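Local coordinates for protein carboxyl esterase NP (Bacillus subtilis, PDB 4CCW) that catalyses the hydrolysis of carboxylic esters to an alcohol and a carboxylate, as a carboxylesterase of the alpha/beta hydrolase superfamily, at residues A[20-24]-A[195-199]; A[61-67]-A[85-91]; A[90-94]-A[203-207]; A[150-154]-A[272-276]; A[178-182]-A[200-204]. Residue numbers count along the deposited sequence, not the author numbering.

Interaction 1. Residues A[20-24]-A[195-199]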
# COMPACT_ATOMS: atom_id res chain seq x y z
N THR A 20 -18.90 -5.03 1.46
CA THR A 20 -18.38 -3.74 1.95
C THR A 20 -17.32 -3.15 1.02
O THR A 20 -17.22 -1.94 0.86
CB THR A 20 -17.82 -3.81 3.40
OG1 THR A 20 -16.70 -4.70 3.47
CG2 THR A 20 -18.92 -4.22 4.41
N TYR A 21 -16.51 -4.02 0.42
CA TYR A 21 -15.48 -3.61 -0.55
C TYR A 21 -16.16 -2.96 -1.75
O TYR A 21 -15.75 -1.88 -2.20
CB TYR A 21 -14.69 -4.85 -0.98
CG TYR A 21 -13.49 -4.59 -1.86
CD1 TYR A 21 -13.64 -4.10 -3.17
CD2 TYR A 21 -12.21 -4.89 -1.41
CE1 TYR A 21 -12.53 -3.89 -3.98
CE2 TYR A 21 -11.10 -4.69 -2.21
CZ TYR A 21 -11.26 -4.18 -3.49
OH TYR A 21 -10.16 -3.98 -4.26
N ASN A 22 -17.22 -3.59 -2.24
CA ASN A 22 -17.98 -3.07 -3.38
C ASN A 22 -18.64 -1.74 -3.05
O ASN A 22 -18.70 -0.85 -3.90
CB ASN A 22 -19.02 -4.10 -3.85
CG ASN A 22 -18.37 -5.31 -4.51
OD1 ASN A 22 -17.19 -5.28 -4.86
ND2 ASN A 22 -19.14 -6.37 -4.68
N GLU A 23 -19.12 -1.60 -1.82
CA GLU A 23 -19.73 -0.35 -1.39
C GLU A 23 -18.72 0.80 -1.26
O GLU A 23 -19.04 1.94 -1.58
CB GLU A 23 -20.54 -0.55 -0.11
CG GLU A 23 -21.75 -1.45 -0.37
CD GLU A 23 -22.67 -1.59 0.82
OE1 GLU A 23 -22.50 -0.86 1.81
OE2 GLU A 23 -23.59 -2.44 0.75
N SER A 24 -17.50 0.48 -0.83
CA SER A 24 -16.41 1.47 -0.81
C SER A 24 -16.03 1.95 -2.21
O SER A 24 -15.59 3.09 -2.38
CB SER A 24 -15.17 0.92 -0.12
OG SER A 24 -15.37 0.81 1.28
N ILE A 195 -18.06 4.61 5.14
CA ILE A 195 -18.22 3.41 4.31
C ILE A 195 -16.89 2.68 4.20
O ILE A 195 -16.84 1.44 4.26
CB ILE A 195 -18.82 3.73 2.92
CG1 ILE A 195 -20.29 4.13 3.05
CG2 ILE A 195 -18.73 2.52 2.00
CD1 ILE A 195 -20.98 4.50 1.76
N PHE A 196 -15.81 3.44 4.09
CA PHE A 196 -14.47 2.87 4.07
C PHE A 196 -14.18 2.17 5.39
O PHE A 196 -13.60 1.08 5.41
CB PHE A 196 -13.40 3.92 3.77
CG PHE A 196 -12.01 3.36 3.78
CD1 PHE A 196 -11.55 2.60 2.71
CD2 PHE A 196 -11.18 3.53 4.89
CE1 PHE A 196 -10.28 2.05 2.72
CE2 PHE A 196 -9.92 2.96 4.91
CZ PHE A 196 -9.46 2.23 3.82
N VAL A 197 -14.56 2.81 6.50
CA VAL A 197 -14.33 2.25 7.83
C VAL A 197 -15.12 0.96 8.01
O VAL A 197 -14.60 -0.00 8.58
CB VAL A 197 -14.66 3.25 8.98
CG1 VAL A 197 -14.50 2.57 10.34
CG2 VAL A 197 -13.76 4.47 8.91
N LYS A 198 -16.38 0.96 7.55
CA LYS A 198 -17.21 -0.25 7.58
C LYS A 198 -16.52 -1.42 6.90
O LYS A 198 -16.59 -2.55 7.40
CB LYS A 198 -18.58 -0.00 6.93
CG LYS A 198 -19.63 0.58 7.87
CD LYS A 198 -20.99 0.63 7.18
CE LYS A 198 -22.10 1.08 8.12
NZ LYS A 198 -23.45 0.75 7.59
N GLN A 199 -15.86 -1.15 5.77
CA GLN A 199 -15.09 -2.17 5.06
C GLN A 199 -13.89 -2.65 5.87
O GLN A 199 -13.59 -3.85 5.93
CB GLN A 199 -14.65 -1.67 3.68
CG GLN A 199 -13.84 -2.69 2.88
CD GLN A 199 -13.04 -2.08 1.74
OE1 GLN A 199 -13.21 -0.92 1.40
NE2 GLN A 199 -12.19 -2.88 1.14
O HOH W 1 -18.20 -0.53 3.02
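Ile195 opens the contact with both backbone and side chain. Its CG2 lies 3.6 Å from Glu23 O, and its carbonyl O accepts a hydrogen bond from a water (2.7 Å from the water O) that also donates to Thr20 O at 2.8 Å, so one solvent molecule links the two helices. One residue on, Phe196 offers mainly its backbone: Ser24 OG sits 3.6 Å from Phe196 CA, while the ring meets Phe65 edge-to-face. The short axes run nearly antiparallel, at 157° and 8.5 Å apart, which packs the N-terminal helix 12-24 against helix 194-205 of the region inserted after strand 146-152, the usual place for the cap of an alpha/beta hydrolase. Lys198 adds its carbonyl O, 4.1 Å from Thr20 CG2. At Gln199 the extended side chain reaches across: OE1 accepts a hydrogen bond from Ser24 OG at 2.8 Å and another from Thr68 OG1. Gln199 NE2 approaches Tyr21 CD2 to 3.2 Å and bonds Ser66 OG and Tyr17 OH.

Interaction 2. Residues A[61-67]-A[85-91]. With VKC ((2-hydroxyethoxy)acetic acid), chain B.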
# COMPACT_ATOMS: atom_id res chain seq x y z
N HIS A 61 -1.66 -0.35 -1.85
CA HIS A 61 -2.32 0.15 -0.63
C HIS A 61 -1.62 -0.21 0.67
O HIS A 61 -0.73 -1.07 0.70
CB HIS A 61 -3.70 -0.46 -0.60
CG HIS A 61 -3.68 -1.97 -0.60
ND1 HIS A 61 -3.51 -2.68 0.52
CD2 HIS A 61 -3.76 -2.90 -1.64
CE1 HIS A 61 -3.50 -4.00 0.23
NE2 HIS A 61 -3.66 -4.13 -1.09
N GLY A 62 -2.07 0.40 1.77
CA GLY A 62 -1.57 0.06 3.11
C GLY A 62 -2.17 -1.23 3.65
O GLY A 62 -3.20 -1.68 3.16
N ALA A 63 -1.52 -1.82 4.65
CA ALA A 63 -1.99 -3.10 5.21
C ALA A 63 -3.45 -3.03 5.65
O ALA A 63 -3.87 -2.06 6.28
CB ALA A 63 -1.13 -3.54 6.40
N LEU A 64 -4.22 -4.05 5.27
CA LEU A 64 -5.60 -4.28 5.74
C LEU A 64 -6.64 -3.33 5.14
O LEU A 64 -7.85 -3.49 5.40
CB LEU A 64 -5.69 -4.27 7.27
CG LEU A 64 -4.71 -5.12 8.09
CD1 LEU A 64 -5.06 -4.94 9.56
CD2 LEU A 64 -4.74 -6.59 7.69
N PHE A 65 -6.18 -2.38 4.32
CA PHE A 65 -7.03 -1.29 3.81
C PHE A 65 -7.61 -1.56 2.42
O PHE A 65 -8.64 -0.99 2.07
CB PHE A 65 -6.23 0.03 3.79
CG PHE A 65 -6.31 0.83 5.07
CD1 PHE A 65 -6.57 0.22 6.30
CD2 PHE A 65 -6.12 2.21 5.04
CE1 PHE A 65 -6.64 0.97 7.46
CE2 PHE A 65 -6.19 2.97 6.20
CZ PHE A 65 -6.44 2.34 7.42
N SER A 66 -6.95 -2.42 1.64
CA SER A 66 -7.27 -2.70 0.22
C SER A 66 -7.06 -1.51 -0.72
O SER A 66 -6.79 -0.38 -0.30
CB SER A 66 -8.71 -3.26 0.05
OG SER A 66 -9.67 -2.22 -0.02
N SER A 67 -7.23 -1.77 -2.02
CA SER A 67 -7.11 -0.75 -3.05
C SER A 67 -8.18 0.34 -2.98
O SER A 67 -8.02 1.41 -3.57
CB SER A 67 -7.14 -1.40 -4.43
OG SER A 67 -5.95 -2.11 -4.65
N ALA A 85 -4.75 0.18 -9.46
CA ALA A 85 -4.72 -0.08 -8.02
C ALA A 85 -4.78 -1.58 -7.75
O ALA A 85 -5.81 -2.22 -7.97
CB ALA A 85 -5.84 0.65 -7.30
N VAL A 86 -3.66 -2.12 -7.28
CA VAL A 86 -3.48 -3.57 -7.16
C VAL A 86 -3.67 -4.04 -5.71
O VAL A 86 -3.01 -3.52 -4.80
CB VAL A 86 -2.06 -3.96 -7.62
CG1 VAL A 86 -1.82 -5.45 -7.41
CG2 VAL A 86 -1.85 -3.56 -9.08
N ASP A 87 -4.54 -5.03 -5.50
CA ASP A 87 -4.72 -5.61 -4.16
C ASP A 87 -3.56 -6.56 -3.87
O ASP A 87 -3.35 -7.53 -4.60
CB ASP A 87 -6.05 -6.35 -4.02
CG ASP A 87 -7.22 -5.44 -3.67
OD1 ASP A 87 -7.02 -4.25 -3.37
OD2 ASP A 87 -8.37 -5.93 -3.71
N ILE A 88 -2.79 -6.25 -2.82
CA ILE A 88 -1.61 -7.04 -2.45
C ILE A 88 -1.98 -8.46 -2.08
O ILE A 88 -2.83 -8.71 -1.20
CB ILE A 88 -0.79 -6.36 -1.32
CG1 ILE A 88 -0.27 -5.00 -1.78
CG2 ILE A 88 0.36 -7.25 -0.87
CD1 ILE A 88 0.18 -4.12 -0.62
N ILE A 89 -1.33 -9.41 -2.75
CA ILE A 89 -1.60 -10.82 -2.55
C ILE A 89 -1.29 -11.25 -1.11
O ILE A 89 -0.24 -10.92 -0.57
CB ILE A 89 -0.82 -11.68 -3.57
CG1 ILE A 89 -1.41 -13.09 -3.65
CG2 ILE A 89 0.67 -11.70 -3.27
CD1 ILE A 89 -2.54 -13.22 -4.65
N GLY A 90 -2.24 -11.96 -0.51
CA GLY A 90 -2.13 -12.42 0.88
C GLY A 90 -2.70 -11.49 1.94
O GLY A 90 -2.92 -11.91 3.08
N ASP A 91 -2.94 -10.23 1.58
CA ASP A 91 -3.48 -9.23 2.52
C ASP A 91 -5.01 -9.24 2.47
O ASP A 91 -5.61 -9.85 1.58
CB ASP A 91 -2.91 -7.83 2.20
CG ASP A 91 -3.14 -6.82 3.32
OD1 ASP A 91 -3.27 -7.22 4.50
OD2 ASP A 91 -3.17 -5.61 3.03
C VKC B . -2.23 -0.63 8.78
O VKC B . -1.03 -0.35 8.98
CA VKC B . -2.81 -1.87 9.42
CD VKC B . -1.46 -5.02 10.47
CG VKC B . -1.99 -3.63 10.80
OAD VKC B . -1.75 -2.78 9.69
OE1 VKC B . -2.29 -6.03 11.07
OXT VKC B . -2.97 0.08 8.06
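Asp87 OD1 accepts two hydrogen bonds from Ser67, one from N at 2.8 Å and one from OG at 2.7 Å, so a single carboxylate oxygen holds both backbone and side chain of that residue. A second carboxylate holds the middle of the loop: Leu64 N donates to Asp91 OD2 at 2.9 Å with an angle of 164°. The third link is nearly linear (172°), from Ile88 N to His61 NE2 at 2.9 Å. Because NE2 accepts here while His61 ND1 donates to Gly62 O at 2.8 Å, the proton of the imidazole is on ND1. Ile88 also packs on this ring, its CD1 3.9 Å from the His61 ring centroid and 17° off the normal, a CH-pi contact. A type II turn from Ile88 to Asp91 brings Asp91 back toward the loop. Farther along, Ser67 CB meets Ala85 CB at 3.8 Å. Residues Ala63, Leu64 and Phe65 line the ligand pocket: Leu64 CD1 is 3.3 Å from VKC OE1, and VKC OXT lies over one face of the Phe65 ring. In this fold the loop after strand 56-60 commonly contributes to the oxyanion hole, and Ala63 N, bonded to Ser129 OG, is consistent with that. Strand 82-86 runs parallel to strand 56-60 and antiparallel to strand 42-49, with helices 104-118 and 130-141 packing nearby.

Interaction 3. Residues A[90-94]-A[203-207]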
# COMPACT_ATOMS: atom_id res chain seq x y z
N GLY A 90 -2.24 -11.96 -0.51
CA GLY A 90 -2.13 -12.42 0.88
C GLY A 90 -2.70 -11.49 1.94
O GLY A 90 -2.92 -11.91 3.08
N ASP A 91 -2.94 -10.23 1.58
CA ASP A 91 -3.48 -9.23 2.52
C ASP A 91 -5.01 -9.24 2.47
O ASP A 91 -5.61 -9.85 1.58
CB ASP A 91 -2.91 -7.83 2.20
CG ASP A 91 -3.14 -6.82 3.32
OD1 ASP A 91 -3.27 -7.22 4.50
OD2 ASP A 91 -3.17 -5.61 3.03
N LYS A 92 -5.65 -8.60 3.45
CA LYS A 92 -7.11 -8.58 3.56
C LYS A 92 -7.74 -7.69 2.49
O LYS A 92 -7.82 -6.47 2.63
CB LYS A 92 -7.53 -8.16 4.98
CG LYS A 92 -8.98 -8.47 5.35
CD LYS A 92 -9.27 -9.96 5.50
CE LYS A 92 -8.39 -10.63 6.55
NZ LYS A 92 -8.64 -10.14 7.93
N ASN A 93 -8.18 -8.34 1.40
CA ASN A 93 -8.68 -7.68 0.19
C ASN A 93 -9.24 -8.73 -0.78
O ASN A 93 -9.52 -9.86 -0.37
CB ASN A 93 -7.57 -6.84 -0.48
CG ASN A 93 -6.32 -7.64 -0.80
OD1 ASN A 93 -6.40 -8.77 -1.30
ND2 ASN A 93 -5.15 -7.06 -0.50
N LYS A 94 -9.37 -8.37 -2.05
CA LYS A 94 -10.01 -9.25 -3.03
C LYS A 94 -9.04 -10.18 -3.79
O LYS A 94 -9.49 -11.05 -4.54
CB LYS A 94 -10.83 -8.42 -4.03
CG LYS A 94 -12.20 -7.96 -3.55
CD LYS A 94 -13.03 -7.50 -4.74
CE LYS A 94 -14.46 -7.17 -4.37
NZ LYS A 94 -15.32 -6.97 -5.57
N GLY A 203 -13.28 -6.40 7.21
CA GLY A 203 -12.02 -7.08 6.96
C GLY A 203 -11.47 -7.72 8.22
O GLY A 203 -11.10 -8.89 8.21
N VAL A 204 -11.46 -6.95 9.31
CA VAL A 204 -10.95 -7.43 10.60
C VAL A 204 -11.80 -8.60 11.13
O VAL A 204 -11.26 -9.55 11.69
CB VAL A 204 -10.86 -6.29 11.63
CG1 VAL A 204 -10.53 -6.82 13.01
CG2 VAL A 204 -9.80 -5.27 11.18
N MET A 205 -13.11 -8.52 10.91
CA MET A 205 -14.03 -9.59 11.34
C MET A 205 -13.91 -10.85 10.48
O MET A 205 -14.28 -11.95 10.93
CB MET A 205 -15.47 -9.07 11.39
CG MET A 205 -15.72 -8.00 12.45
SD MET A 205 -17.31 -7.14 12.29
CE MET A 205 -17.44 -6.33 13.88
N TRP A 206 -13.38 -10.72 9.26
CA TRP A 206 -13.18 -11.86 8.37
C TRP A 206 -11.87 -12.55 8.68
O TRP A 206 -10.80 -12.14 8.21
CB TRP A 206 -13.26 -11.43 6.91
CG TRP A 206 -13.11 -12.55 5.90
CD1 TRP A 206 -13.48 -13.89 6.05
CD2 TRP A 206 -12.56 -12.46 4.54
NE1 TRP A 206 -13.19 -14.60 4.92
CE2 TRP A 206 -12.65 -13.81 3.98
CE3 TRP A 206 -12.04 -11.43 3.77
CZ2 TRP A 206 -12.21 -14.10 2.69
CZ3 TRP A 206 -11.60 -11.73 2.47
CH2 TRP A 206 -11.68 -13.04 1.95
N GLN A 207 -11.96 -13.62 9.47
CA GLN A 207 -10.78 -14.27 10.04
C GLN A 207 -10.62 -15.74 9.63
O GLN A 207 -9.59 -16.36 9.92
CB GLN A 207 -10.79 -14.15 11.57
CG GLN A 207 -10.75 -12.72 12.07
CD GLN A 207 -10.92 -12.61 13.57
OE1 GLN A 207 -11.91 -12.06 14.06
NE2 GLN A 207 -9.96 -13.15 14.32
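This is a lysine-to-carbonyl contact at the C-terminal end of a helix, where the loop after strand 82-86 meets the end of helix 194-205. Lys92 NZ donates to Gly203 O at 2.8 Å and to Trp206 O at 3.0 Å. Gly203 O lies in the last turn of the helix, and Trp206 is the first residue to leave helical angles, so the ammonium group sits at the carbonyl end of the helix, a favourable place for a positive charge. To reach both oxygens the side chain curls: chi1 is t, but chi2, chi3 and chi4 are all p. The curl brings the aliphatic part beside the indole, with Lys92 CD 3.6 Å from Trp206 CE3. Asn93 adds a backbone approach, its O 4.0 Å from Trp206 CZ3 and near the indole plane at its edge. Gly203 gives the closest backbone pair, with its CA 6.2 Å from Lys92 CA. A CB modelled there would come 3.3 Å from Lys92 CG, a tight fit, so the lack of a side chain leaves room for the curled lysine. The buried area is modest, 193 Å². The contact lies away from His273 and joins the core to the region inserted after strand 146-152. Around it, helix 12-24 touches both segments: Lys94 packs on Tyr18 and Tyr21, while Met205 lies on Arg16 and Trp206 on Asn13.

Interaction 4. Residues A[150-154]-A[272-276]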
# COMPACT_ATOMS: atom_id res chain seq x y z
N ALA A 150 7.06 6.67 -5.43
CA ALA A 150 6.68 7.46 -4.27
C ALA A 150 6.35 6.46 -3.18
O ALA A 150 5.46 5.60 -3.34
CB ALA A 150 5.48 8.34 -4.58
N ILE A 151 7.08 6.56 -2.08
CA ILE A 151 6.96 5.62 -0.97
C ILE A 151 6.41 6.42 0.18
O ILE A 151 7.04 7.36 0.64
CB ILE A 151 8.33 4.95 -0.66
CG1 ILE A 151 8.75 4.06 -1.84
CG2 ILE A 151 8.28 4.17 0.65
CD1 ILE A 151 10.16 3.51 -1.75
N LEU A 152 5.20 6.06 0.62
CA LEU A 152 4.48 6.83 1.62
C LEU A 152 4.41 6.04 2.91
O LEU A 152 3.88 4.93 2.90
CB LEU A 152 3.05 7.16 1.14
CG LEU A 152 2.79 8.28 0.12
CD1 LEU A 152 3.85 8.45 -0.96
CD2 LEU A 152 1.42 8.08 -0.54
N SER A 153 4.91 6.60 4.02
CA SER A 153 4.74 5.96 5.33
C SER A 153 5.01 4.43 5.26
O SER A 153 4.16 3.63 5.66
CB SER A 153 3.31 6.17 5.85
OG SER A 153 2.98 7.55 5.86
N PRO A 154 6.18 4.03 4.72
CA PRO A 154 6.39 2.60 4.46
C PRO A 154 6.39 1.72 5.71
O PRO A 154 6.90 2.14 6.76
CB PRO A 154 7.78 2.56 3.84
CG PRO A 154 8.47 3.80 4.35
CD PRO A 154 7.37 4.83 4.37
N GLY A 272 -0.30 12.03 9.59
CA GLY A 272 0.40 10.94 10.25
C GLY A 272 0.63 9.85 9.25
O GLY A 272 1.03 10.09 8.11
N HIS A 273 0.38 8.62 9.69
CA HIS A 273 0.61 7.44 8.87
C HIS A 273 -0.17 7.43 7.58
O HIS A 273 0.38 7.18 6.51
CB HIS A 273 0.30 6.19 9.70
CG HIS A 273 0.75 4.91 9.06
ND1 HIS A 273 2.04 4.66 8.74
CD2 HIS A 273 0.02 3.78 8.68
CE1 HIS A 273 2.12 3.43 8.18
NE2 HIS A 273 0.89 2.90 8.16
N VAL A 274 -1.47 7.66 7.65
CA VAL A 274 -2.32 7.52 6.47
C VAL A 274 -2.41 8.88 5.77
O VAL A 274 -3.49 9.45 5.57
CB VAL A 274 -3.69 6.91 6.82
CG1 VAL A 274 -4.37 6.38 5.56
CG2 VAL A 274 -3.51 5.75 7.81
N LEU A 275 -1.24 9.39 5.40
CA LEU A 275 -1.12 10.77 4.95
C LEU A 275 -1.85 11.09 3.63
O LEU A 275 -2.28 12.22 3.41
CB LEU A 275 0.36 11.19 4.93
CG LEU A 275 1.40 10.40 4.15
CD1 LEU A 275 1.34 10.79 2.68
CD2 LEU A 275 2.80 10.70 4.67
N SER A 276 -2.01 10.08 2.79
CA SER A 276 -2.76 10.20 1.53
C SER A 276 -4.25 10.52 1.75
O SER A 276 -4.90 11.13 0.89
CB SER A 276 -2.60 8.91 0.71
OG SER A 276 -3.09 7.79 1.43
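One hydrogen bond crosses the contact: Ser153 OG donates to His273 O at 2.7 Å. It fixes the backbone of the histidine rather than its ring, tying the chain around the C-terminal side of strand 146-152 to the loop that leads into helix 275-278. Ser153 has a positive phi (44/54), a left-handed conformation; its CA-to-CB bond points toward the 272-276 segment, and OG reaches that carbonyl. The same residue approaches the imidazole, with Ser153 CB 3.5 Å from His273 ND1. The polar partner of that nitrogen lies elsewhere, in a hydrogen bond to Glu244 OE1. His273 is probably the proton acceptor of the active site, and its ring lies against Ser129 of the GxSxG sequence, which fits the serine-acid-histidine triad of the alpha/beta hydrolase fold, with Glu244 the likely acid. The bound VKC touches His273 too. Backbone turns shape the second segment: Val274, at the N-cap position, is the centre of an inverse gamma turn, and Leu275 N makes a weak hydrogen bond to His273 O at 3.0 Å, so this carbonyl serves two donors. Leu152 CG and Leu275 CD1, 3.9 Å apart, form an apolar pair. Van der Waals approaches join Leu152 CD2 to Ser276 CB at 4.3 Å and Leu275 CD2 to Ser153 OG at 3.4 Å. Leu152 further rests on Leu128 of strand 123-128 and Leu239 of strand 236-241.

Interaction 5. Residues A[178-182]-A[200-204]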
# COMPACT_ATOMS: atom_id res chain seq x y z
N VAL A 178 -10.69 -2.02 16.80
CA VAL A 178 -10.72 -1.19 15.60
C VAL A 178 -10.67 0.29 15.94
O VAL A 178 -9.89 1.05 15.36
CB VAL A 178 -11.91 -1.52 14.68
CG1 VAL A 178 -12.16 -0.39 13.69
CG2 VAL A 178 -11.66 -2.83 13.95
N GLU A 179 -11.50 0.69 16.91
CA GLU A 179 -11.55 2.06 17.39
C GLU A 179 -10.24 2.50 18.05
O GLU A 179 -9.79 3.62 17.84
CB GLU A 179 -12.71 2.22 18.37
CG GLU A 179 -12.95 3.66 18.81
CD GLU A 179 -14.10 3.77 19.78
OE1 GLU A 179 -15.26 3.80 19.33
OE2 GLU A 179 -13.83 3.85 21.00
N LYS A 180 -9.65 1.61 18.85
CA LYS A 180 -8.37 1.86 19.50
C LYS A 180 -7.28 2.09 18.46
O LYS A 180 -6.51 3.04 18.57
CB LYS A 180 -7.95 0.67 20.37
CG LYS A 180 -8.88 0.35 21.53
CD LYS A 180 -8.48 1.08 22.80
CE LYS A 180 -9.15 0.43 24.00
NZ LYS A 180 -9.04 1.26 25.23
N PHE A 181 -7.20 1.20 17.48
CA PHE A 181 -6.21 1.30 16.41
C PHE A 181 -6.31 2.64 15.68
O PHE A 181 -5.32 3.36 15.53
CB PHE A 181 -6.40 0.13 15.44
CG PHE A 181 -5.42 0.10 14.29
CD1 PHE A 181 -4.21 -0.58 14.40
CD2 PHE A 181 -5.74 0.70 13.08
CE1 PHE A 181 -3.32 -0.62 13.34
CE2 PHE A 181 -4.86 0.66 12.01
CZ PHE A 181 -3.65 -0.01 12.14
N LEU A 182 -7.52 3.00 15.26
CA LEU A 182 -7.72 4.22 14.47
C LEU A 182 -7.46 5.52 15.23
O LEU A 182 -6.88 6.47 14.69
CB LEU A 182 -9.11 4.20 13.80
CG LEU A 182 -9.26 3.18 12.66
CD1 LEU A 182 -10.70 3.15 12.15
CD2 LEU A 182 -8.28 3.42 11.51
N PHE A 200 -13.18 -1.71 6.48
CA PHE A 200 -12.01 -2.04 7.28
C PHE A 200 -12.43 -2.94 8.44
O PHE A 200 -11.78 -3.96 8.71
CB PHE A 200 -11.30 -0.76 7.75
CG PHE A 200 -10.18 -1.00 8.71
CD1 PHE A 200 -9.01 -1.65 8.30
CD2 PHE A 200 -10.26 -0.56 10.03
CE1 PHE A 200 -7.97 -1.88 9.18
CE2 PHE A 200 -9.22 -0.79 10.92
CZ PHE A 200 -8.07 -1.44 10.50
N GLN A 201 -13.53 -2.58 9.10
CA GLN A 201 -14.09 -3.38 10.18
C GLN A 201 -14.45 -4.79 9.71
O GLN A 201 -14.14 -5.78 10.39
CB GLN A 201 -15.32 -2.69 10.78
CG GLN A 201 -15.04 -1.32 11.39
CD GLN A 201 -16.24 -0.71 12.09
OE1 GLN A 201 -17.18 -0.23 11.45
NE2 GLN A 201 -16.20 -0.70 13.42
N ALA A 202 -15.10 -4.88 8.54
CA ALA A 202 -15.55 -6.18 8.02
C ALA A 202 -14.35 -7.05 7.67
O ALA A 202 -14.37 -8.26 7.87
CB ALA A 202 -16.50 -6.00 6.83
N GLY A 203 -13.28 -6.40 7.21
CA GLY A 203 -12.02 -7.08 6.96
C GLY A 203 -11.47 -7.72 8.22
O GLY A 203 -11.10 -8.89 8.21
N VAL A 204 -11.46 -6.95 9.31
CA VAL A 204 -10.95 -7.43 10.60
C VAL A 204 -11.80 -8.60 11.13
O VAL A 204 -11.26 -9.55 11.69
CB VAL A 204 -10.86 -6.29 11.63
CG1 VAL A 204 -10.53 -6.82 13.01
CG2 VAL A 204 -9.80 -5.27 11.18
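The two helical segments cross at 123° between their N-to-C directions, with axes 11.7 Å apart at closest approach and Val178 CA 6.7 Å from Gln201 CA as the nearest backbone pair. Such wide spacing means that side chains alone bridge the gap, and no hydrogen bond crosses it. Helices 177-185 and 194-205 both belong to the region between strands 146-152 and 236-241, where alpha/beta hydrolases commonly carry their cap, so this is a helix-helix packing within the probable cap. Each helix keeps its own backbone bonding, Leu182 N to Val178 O and Val204 N to Phe200 O, both 3.1 Å. Val178 buries 84 Å² and lies among three partners, Phe200, Gln201 and Val204, with CG1 3.8 Å from Gln201 CG and CG2 4.1 Å from Val204 CG2. Phe200 is the counterpart on the other helix. Its ring receives Val178 CG1 at 4.1 Å from CE2, and Leu182 CD1 at 4.3 Å from CD2. Phe200 also meets Phe65 edge-to-face, joining this apolar cluster to the loop after strand 56-60. Phe181 lines the pocket, its side chain about 3 Å from bound VKC at the nearest atoms, so this helix pair borders the pocket directly through Phe181. The Phe181 and Phe200 rings are oblique, planes at 34° and centroids 6.0 Å apart, with Phe181 CD2 lying 4.1 Å from Phe200 CZ.

How the interactions relate
Helix 194-205 is shared by interactions 1, 5 and 3, in that order along the chain; the last runs past its C-terminal end and has Gly203 and Val204 in common with interaction 5. Interaction 2 touches each of the other four: Tyr21 OH to Asp87 OD2 at 2.7 Å (interaction 1), Ile88 O to Asn93 ND2 at 2.9 Å (interaction 3), Phe65 CE1 to Phe200 CE1 at 3.6 Å (interaction 5) and Phe65 CE2 to Val274 CG1 at 3.9 Å (interaction 4). Interaction 4 brings the probable catalytic His273 about 4 Å from VKC, and Phe181 of interaction 5 is about 3 Å from it (nearest atoms). Interaction 3, its centre 21 Å from that of interaction 4, lies away from the site.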